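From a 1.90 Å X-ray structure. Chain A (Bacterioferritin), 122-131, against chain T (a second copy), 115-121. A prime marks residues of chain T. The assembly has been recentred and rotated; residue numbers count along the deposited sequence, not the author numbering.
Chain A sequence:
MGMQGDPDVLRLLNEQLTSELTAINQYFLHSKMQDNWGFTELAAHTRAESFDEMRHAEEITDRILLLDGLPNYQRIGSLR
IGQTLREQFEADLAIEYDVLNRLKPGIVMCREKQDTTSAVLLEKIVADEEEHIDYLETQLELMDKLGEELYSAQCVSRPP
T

Chain A, residues 122-131: LEKIVADEEE
Chain T (115-121) DTTSAVL

How do the two backbones meet? Residues 122-131 of chain A are helical throughout, with phi/psi near -62/-42 and i to i-4 hydrogen bonds such as Ala127 N to Glu123 O (3.2 Å) and Glu130 N to Val126 O (3.0 Å). In chain T, Asp115′ (phi/psi -127/81, chi1 t at 175°, chi2 -7°) precedes a helix that begins at Thr116′, and 116′-121′ have phi/psi near -62/-42. The axes approach to 9.7 Å with 107° between their N-to-C directions (signed crossing angle -107°); the contact buries 272 Å² over both sides. Register is set by Ala127 CA to Thr117′ CA at 5.7 Å and Glu123 CA to Thr116′ CA at 6.5 Å.

What does Thr117′, the residue with the most covered surface (66 Å²), do? Its CA-to-CB bond points toward chain A, and chi1 in the m well (-51°) places OG1 where it donates a hydrogen bond to Glu130 OE1 at 2.8 Å. Glu130, a buried residue, points toward chain T from CA to CB and reaches out with chi1 m and chi2 t, chi3 -37°. The same Thr117′ OG1 lies 3.6 Å from both CA and CB of Ala127 and 3.7 Å from Val126 CG1. Ala127, directed sideways, presents only a methyl where the CA atoms are 5.7 Å apart, while Val126, with chi1 t (152°), supplies an apolar surface.

How does Glu123 pack against the start of the second helix? Glu123 (58 Å² covered) and Thr116′ (51 Å²) rank next, and both are buried. The Glu123 CA-to-CB bond runs sideways and chi1 is off the wells at -93°, with chi2 t and chi3 18°. Glu123 CG packs against Thr116′, 3.9 Å from its CB, and Glu123 OE1 comes to 4.0 Å from Val120′ CG2. Thr116′ (chi1 p, 49°) and Val120′ (chi1 t, 165°) both point toward chain A, one helical turn apart. The Glu123 side chain meets chain T by packing alone; its OE2 is hydrogen-bonded elsewhere in the structure.

What joins the polar groups between the helices? One water donates to Glu123 O at 2.7 Å and to Thr117′ OG1 at 2.8 Å, and it also hydrogen-bonds Thr116′ OG1 at 2.7 Å. The Thr117′ hydroxyl suits its place because it can accept from the water and donate to Glu130 OE1 at once. Nearby, Asp115′ caps its own helix: Ser118′ N donates to Asp115′ OD1 at 3.0 Å, and Ser118′ OG to Asp115′ OD2 at 2.7 Å. Asp115′ OD1 lies 4.6 Å from Glu130 OE2, a proximity of like charges, but both atoms have hydrogen bonds elsewhere in the structure.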

# COMPACT_ATOMS: atom_id res chain seq x y z
N LEU A 122 39.51 -29.77 3.98
CA LEU A 122 39.70 -30.84 3.04
C LEU A 122 38.53 -31.79 3.11
O LEU A 122 38.15 -32.36 2.14
CB LEU A 122 41.04 -31.46 3.23
CG LEU A 122 42.16 -30.44 3.08
CD1 LEU A 122 43.48 -30.97 3.36
CD2 LEU A 122 42.16 -29.80 1.74
N GLU A 123 37.98 -31.93 4.29
CA GLU A 123 36.85 -32.78 4.54
C GLU A 123 35.63 -32.33 3.75
O GLU A 123 34.93 -33.12 3.14
CB GLU A 123 36.54 -32.85 6.03
CG GLU A 123 37.20 -33.99 6.75
CD GLU A 123 36.98 -34.01 8.23
OE1 GLU A 123 36.07 -33.36 8.71
OE2 GLU A 123 37.75 -34.65 8.91
N LYS A 124 35.41 -31.03 3.74
CA LYS A 124 34.34 -30.44 2.95
C LYS A 124 34.51 -30.64 1.46
O LYS A 124 33.59 -31.01 0.80
CB LYS A 124 34.15 -28.97 3.34
CG LYS A 124 33.78 -28.87 4.73
CD LYS A 124 33.65 -27.54 5.32
CE LYS A 124 32.78 -27.66 6.53
NZ LYS A 124 33.03 -26.72 7.63
N ILE A 125 35.71 -30.46 0.98
CA ILE A 125 36.01 -30.63 -0.43
C ILE A 125 35.75 -32.04 -0.94
O ILE A 125 35.23 -32.25 -2.01
CB ILE A 125 37.45 -30.25 -0.71
CG1 ILE A 125 37.66 -28.77 -0.46
CG2 ILE A 125 37.87 -30.69 -2.08
CD1 ILE A 125 38.90 -28.30 -0.71
N VAL A 126 36.11 -33.00 -0.12
CA VAL A 126 35.90 -34.37 -0.40
C VAL A 126 34.43 -34.69 -0.53
O VAL A 126 34.04 -35.43 -1.41
CB VAL A 126 36.50 -35.28 0.67
CG1 VAL A 126 35.71 -36.54 0.71
CG2 VAL A 126 37.94 -35.56 0.38
N ALA A 127 33.62 -34.12 0.35
CA ALA A 127 32.20 -34.37 0.27
C ALA A 127 31.62 -33.83 -1.05
O ALA A 127 30.87 -34.51 -1.76
CB ALA A 127 31.50 -33.81 1.46
N ASP A 128 32.05 -32.63 -1.39
CA ASP A 128 31.60 -32.01 -2.59
C ASP A 128 32.01 -32.81 -3.81
O ASP A 128 31.20 -33.05 -4.67
CB ASP A 128 32.12 -30.58 -2.70
CG ASP A 128 31.66 -29.65 -1.57
OD1 ASP A 128 32.24 -28.59 -1.39
OD2 ASP A 128 30.74 -29.99 -0.84
N GLU A 129 33.25 -33.27 -3.86
CA GLU A 129 33.75 -34.05 -4.97
C GLU A 129 32.98 -35.35 -5.07
O GLU A 129 32.75 -35.81 -6.13
CB GLU A 129 35.24 -34.30 -4.89
CG GLU A 129 36.11 -33.11 -4.71
CD GLU A 129 36.10 -32.20 -5.91
OE1 GLU A 129 37.11 -32.12 -6.58
OE2 GLU A 129 35.07 -31.59 -6.16
N GLU A 130 32.61 -35.94 -3.96
CA GLU A 130 31.85 -37.17 -4.00
C GLU A 130 30.49 -36.94 -4.69
O GLU A 130 30.07 -37.69 -5.55
CB GLU A 130 31.69 -37.77 -2.61
CG GLU A 130 32.97 -38.10 -1.88
CD GLU A 130 32.77 -38.78 -0.54
OE1 GLU A 130 31.86 -38.45 0.14
OE2 GLU A 130 33.50 -39.62 -0.18
N GLU A 131 29.87 -35.84 -4.32
CA GLU A 131 28.62 -35.45 -4.96
C GLU A 131 28.83 -35.30 -6.45
O GLU A 131 28.10 -35.83 -7.23
CB GLU A 131 28.04 -34.17 -4.35
CG GLU A 131 27.56 -34.37 -2.95
CD GLU A 131 26.45 -33.43 -2.51
OE1 GLU A 131 25.93 -32.64 -3.29
OE2 GLU A 131 26.08 -33.50 -1.34
N ASP T 115 36.98 -42.52 5.10
CA ASP T 115 35.69 -42.17 4.55
C ASP T 115 35.19 -41.17 5.56
O ASP T 115 34.46 -41.50 6.46
CB ASP T 115 34.75 -43.36 4.41
CG ASP T 115 33.33 -42.96 3.93
OD1 ASP T 115 33.01 -41.80 3.83
OD2 ASP T 115 32.55 -43.85 3.67
N THR T 116 35.68 -39.96 5.41
CA THR T 116 35.27 -38.86 6.24
C THR T 116 33.79 -38.47 6.07
O THR T 116 33.16 -38.15 7.00
CB THR T 116 36.16 -37.66 6.07
OG1 THR T 116 36.34 -37.36 4.71
CG2 THR T 116 37.53 -37.91 6.76
N THR T 117 33.28 -38.50 4.88
CA THR T 117 31.94 -38.01 4.70
C THR T 117 30.96 -38.84 5.51
O THR T 117 30.15 -38.33 6.20
CB THR T 117 31.53 -37.87 3.22
OG1 THR T 117 32.50 -37.14 2.50
CG2 THR T 117 30.16 -37.26 3.09
N SER T 118 31.12 -40.14 5.48
CA SER T 118 30.29 -40.99 6.26
C SER T 118 30.51 -40.66 7.76
O SER T 118 29.61 -40.58 8.51
CB SER T 118 30.51 -42.47 5.86
OG SER T 118 30.18 -42.75 4.51
N ALA T 119 31.74 -40.42 8.12
CA ALA T 119 32.11 -40.21 9.49
C ALA T 119 31.40 -38.98 10.09
O ALA T 119 30.85 -38.99 11.15
CB ALA T 119 33.57 -40.08 9.56
N VAL T 120 31.44 -37.93 9.33
CA VAL T 120 30.78 -36.71 9.68
C VAL T 120 29.29 -36.98 9.75
O VAL T 120 28.66 -36.56 10.65
CB VAL T 120 31.15 -35.63 8.71
CG1 VAL T 120 30.24 -34.48 8.82
CG2 VAL T 120 32.55 -35.18 8.99
N LEU T 121 28.75 -37.77 8.84
CA LEU T 121 27.34 -38.01 8.89
C LEU T 121 27.00 -38.61 10.28
O LEU T 121 26.08 -38.20 10.93
CB LEU T 121 26.91 -38.93 7.73
CG LEU T 121 25.53 -39.61 7.78
CD1 LEU T 121 24.51 -38.61 7.93
CD2 LEU T 121 25.16 -40.54 6.63
O HOH W 1 34.43 -35.64 3.80